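Local coordinates for FERM, ARHGEF and pleckstrin domain-containing protein 2 (Mus musculus, PDB 6D2K) that activates the GTPase RAC1 as a guanine nucleotide exchange factor acting in semaphorin signalling, actin remodelling and integrin regulation, here represented by its FERM domain, at residues 110-115 against 126-131. Residues are numbered along the deposited sequence; the frame is centred on the assembly and turned at random.
Sequences RDLLEE and LLISHL
Leu112, in the last turn of helix 98-113, meets Leu127 and Ile128 of helix 121-136 and carries the whole contact from its side. Just before it, Asp111 serves a different neighbour, its OD1 forming a salt bridge with Arg196. Leu112 holds CG anti to the backbone N (chi1 -177°), which extends the side chain from its helix toward residues 126-131; of its two methyls, CD2 is the one that makes the contact. That methyl lies 3.7 Å from CG1 of Ile128, and CD1 of the isoleucine follows at 4.1 Å, so the longer branch of Ile128 is touched along its length. The two side chains cross at about a right angle. Ile128 sets CG1 anti to its carbonyl carbon (chi1 -61°), and the end of the side chain thereby comes nearer to Leu112 than its first bond would suggest. Leu127 adds a looser contact, with its CB 4.5 Å from the same CD2 of Leu112. Behind these two residues, Ile128 also touches Ile164 of helix 161-168 and Leu127 touches Ile186 of helix 176-187. After Leu113 the helix ends. Glu114, at this turn, forms salt bridges with Arg82 and Arg116. Glu115, the first residue to leave helical geometry, takes a positive phi (64°) and closes a Schellman motif, its backbone N donating to Leu112 O at 3.1 Å. The contact thus joins two consecutive helices of the FERM central domain, the all-helical lobe, burying about 115 Å², both sides summed. With their CA atoms still 9.0 Å apart, Leu112 and Ile128 meet through aliphatic carbons alone, which implies cohesion by dispersion and exclusion of water, without the directional restraint of a polar bond.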
ATOM      1  N   ARG A 110       2.748  -6.915   5.772  1.00 10.70           N
ATOM      2  CA  ARG A 110       2.715  -5.654   6.516  1.00 12.08           C
ATOM      3  C   ARG A 110       1.285  -5.134   6.668  1.00 12.00           C
ATOM      4  O   ARG A 110       0.903  -4.670   7.753  1.00 13.90           O
ATOM      5  CB  ARG A 110       3.594  -4.589   5.852  1.00 12.84           C
ATOM      6  CG  ARG A 110       3.396  -3.195   6.450  1.00 20.99           C
ATOM      7  CD  ARG A 110       3.825  -2.078   5.490  1.00 20.19           C
ATOM      8  NE  ARG A 110       5.262  -2.029   5.371  1.00 20.20           N
ATOM      9  CZ  ARG A 110       5.932  -1.399   4.414  1.00 16.52           C
ATOM     10  NH1 ARG A 110       5.293  -0.755   3.451  1.00 16.68           N
ATOM     11  NH2 ARG A 110       7.254  -1.446   4.422  1.00 18.45           N
ATOM     12  N   ASP A 111       0.489  -5.205   5.598  1.00 10.59           N
ATOM     13  CA  ASP A 111      -0.881  -4.701   5.651  1.00 10.67           C
ATOM     14  C   ASP A 111      -1.732  -5.506   6.618  1.00 14.45           C
ATOM     15  O   ASP A 111      -2.633  -4.975   7.252  1.00 13.53           O
ATOM     16  CB  ASP A 111      -1.522  -4.688   4.251  1.00 12.12           C
ATOM     17  CG  ASP A 111      -0.911  -3.640   3.338  1.00 15.96           C
ATOM     18  OD1 ASP A 111      -1.134  -3.721   2.112  1.00 15.01           O
ATOM     19  OD2 ASP A 111      -0.215  -2.728   3.840  1.00 16.42           O
ATOM     20  N   LEU A 112      -1.439  -6.793   6.743  1.00 12.25           N
ATOM     21  CA  LEU A 112      -2.141  -7.627   7.721  1.00 13.32           C
ATOM     22  C   LEU A 112      -1.754  -7.198   9.147  1.00 14.60           C
ATOM     23  O   LEU A 112      -2.623  -6.984   9.999  1.00 17.73           O
ATOM     24  CB  LEU A 112      -1.835  -9.109   7.465  1.00 12.92           C
ATOM     25  CG  LEU A 112      -2.544 -10.140   8.345  1.00 15.65           C
ATOM     26  CD1 LEU A 112      -4.033 -10.131   8.099  1.00 16.87           C
ATOM     27  CD2 LEU A 112      -1.976 -11.534   8.079  1.00 18.42           C
ATOM     28  N   LEU A 113      -0.457  -7.033   9.385  1.00 12.91           N
ATOM     29  CA  LEU A 113       0.056  -6.648  10.700  1.00 14.98           C
ATOM     30  C   LEU A 113      -0.475  -5.286  11.134  1.00 16.37           C
ATOM     31  O   LEU A 113      -0.835  -5.079  12.301  1.00 19.71           O
ATOM     32  CB  LEU A 113       1.587  -6.620  10.676  1.00 14.32           C
ATOM     33  CG  LEU A 113       2.290  -6.092  11.932  1.00 16.11           C
ATOM     34  CD1 LEU A 113       1.967  -6.963  13.141  1.00 17.06           C
ATOM     35  CD2 LEU A 113       3.789  -6.014  11.711  1.00 18.42           C
ATOM     36  N   GLU A 114      -0.522  -4.363  10.182  1.00 15.01           N
ATOM     37  CA  GLU A 114      -0.981  -2.993  10.429  1.00 15.15           C
ATOM     38  C   GLU A 114      -2.505  -2.857  10.426  1.00 19.63           C
ATOM     39  O   GLU A 114      -3.027  -1.760  10.597  1.00 19.99           O
ATOM     40  CB  GLU A 114      -0.309  -2.031   9.432  1.00 14.78           C
ATOM     41  CG  GLU A 114       1.181  -1.888   9.721  1.00 13.17           C
ATOM     42  CD  GLU A 114       1.942  -0.930   8.806  1.00 18.36           C
ATOM     43  OE1 GLU A 114       1.365  -0.370   7.852  1.00 19.44           O
ATOM     44  OE2 GLU A 114       3.150  -0.748   9.056  1.00 23.94           O
ATOM     45  N   GLU A 115      -3.208  -3.974  10.260  1.00 14.74           N
ATOM     46  CA  GLU A 115      -4.670  -4.007  10.304  1.00 18.23           C
ATOM     47  C   GLU A 115      -5.326  -3.211   9.177  1.00 21.17           C
ATOM     48  O   GLU A 115      -6.431  -2.681   9.324  1.00 21.98           O
ATOM     49  CB  GLU A 115      -5.167  -3.559  11.685  1.00 22.77           C
ATOM     50  CG  GLU A 115      -4.543  -4.377  12.816  1.00 19.90           C
ATOM     51  CD  GLU A 115      -5.046  -3.964  14.184  1.00 27.94           C
ATOM     52  OE1 GLU A 115      -6.059  -4.535  14.632  1.00 32.78           O
ATOM     53  OE2 GLU A 115      -4.420  -3.081  14.804  1.00 29.86           O
ATOM     54  N   LEU A 126      -4.654 -18.622   7.648  1.00 14.32           N
ATOM     55  CA  LEU A 126      -4.148 -19.272   6.444  1.00 14.23           C
ATOM     56  C   LEU A 126      -3.054 -18.438   5.769  1.00 13.70           C
ATOM     57  O   LEU A 126      -2.016 -18.967   5.371  1.00 13.80           O
ATOM     58  CB  LEU A 126      -5.299 -19.559   5.477  1.00 14.63           C
ATOM     59  CG  LEU A 126      -4.929 -20.258   4.173  1.00 13.12           C
ATOM     60  CD1 LEU A 126      -4.287 -21.631   4.468  1.00 15.80           C
ATOM     61  CD2 LEU A 126      -6.169 -20.386   3.285  1.00 16.53           C
ATOM     62  N   LEU A 127      -3.283 -17.139   5.613  1.00 13.41           N
ATOM     63  CA  LEU A 127      -2.249 -16.255   5.074  1.00 12.58           C
ATOM     64  C   LEU A 127      -0.952 -16.367   5.867  1.00 12.24           C
ATOM     65  O   LEU A 127       0.130 -16.517   5.285  1.00 13.94           O
ATOM     66  CB  LEU A 127      -2.724 -14.788   5.097  1.00 14.69           C
ATOM     67  CG  LEU A 127      -3.647 -14.390   3.958  1.00 15.96           C
ATOM     68  CD1 LEU A 127      -4.288 -13.029   4.255  1.00 17.13           C
ATOM     69  CD2 LEU A 127      -2.879 -14.333   2.649  1.00 16.61           C
ATOM     70  N   ILE A 128      -1.047 -16.254   7.188  1.00 13.47           N
ATOM     71  CA  ILE A 128       0.139 -16.319   8.030  1.00 12.93           C
ATOM     72  C   ILE A 128       0.825 -17.673   7.881  1.00 13.93           C
ATOM     73  O   ILE A 128       2.046 -17.735   7.842  1.00 13.75           O
ATOM     74  CB  ILE A 128      -0.187 -16.039   9.501  1.00 11.62           C
ATOM     75  CG1 ILE A 128      -0.764 -14.631   9.636  1.00 14.69           C
ATOM     76  CG2 ILE A 128       1.063 -16.184  10.376  1.00 16.14           C
ATOM     77  CD1 ILE A 128      -1.358 -14.343  11.006  1.00 17.61           C
ATOM     78  N   SER A 129       0.045 -18.744   7.752  1.00 12.53           N
ATOM     79  CA  SER A 129       0.652 -20.073   7.620  1.00 12.70           C
ATOM     80  C   SER A 129       1.518 -20.190   6.359  1.00 13.91           C
ATOM     81  O   SER A 129       2.554 -20.871   6.360  1.00 13.41           O
ATOM     82  CB  SER A 129      -0.407 -21.186   7.680  1.00 11.56           C
ATOM     83  OG  SER A 129      -1.174 -21.254   6.491  1.00 12.71           O
ATOM     84  N   HIS A 130       1.091 -19.546   5.280  1.00 11.91           N
ATOM     85  CA  HIS A 130       1.894 -19.519   4.056  1.00 12.06           C
ATOM     86  C   HIS A 130       3.115 -18.627   4.213  1.00 10.46           C
ATOM     87  O   HIS A 130       4.202 -18.955   3.709  1.00 11.06           O
ATOM     88  CB  HIS A 130       1.060 -19.099   2.846  1.00 12.28           C
ATOM     89  CG  HIS A 130       0.206 -20.207   2.309  1.00 15.32           C
ATOM     90  ND1 HIS A 130      -1.170 -20.190   2.350  1.00 15.76           N
ATOM     91  CD2 HIS A 130       0.554 -21.393   1.758  1.00  9.28           C
ATOM     92  CE1 HIS A 130      -1.637 -21.311   1.818  1.00 11.89           C
ATOM     93  NE2 HIS A 130      -0.608 -22.055   1.455  1.00 18.36           N
ATOM     94  N   LEU A 131       2.952 -17.518   4.932  1.00 11.82           N
ATOM     95  CA  LEU A 131       4.098 -16.656   5.218  1.00 11.80           C
ATOM     96  C   LEU A 131       5.149 -17.403   6.039  1.00 12.41           C
ATOM     97  O   LEU A 131       6.350 -17.275   5.779  1.00 13.69           O
ATOM     98  CB  LEU A 131       3.656 -15.369   5.931  1.00 12.48           C
ATOM     99  CG  LEU A 131       2.858 -14.382   5.080  1.00 14.28           C
ATOM    100  CD1 LEU A 131       2.190 -13.312   5.956  1.00 14.42           C
ATOM    101  CD2 LEU A 131       3.735 -13.747   4.023  1.00 12.93           C
TER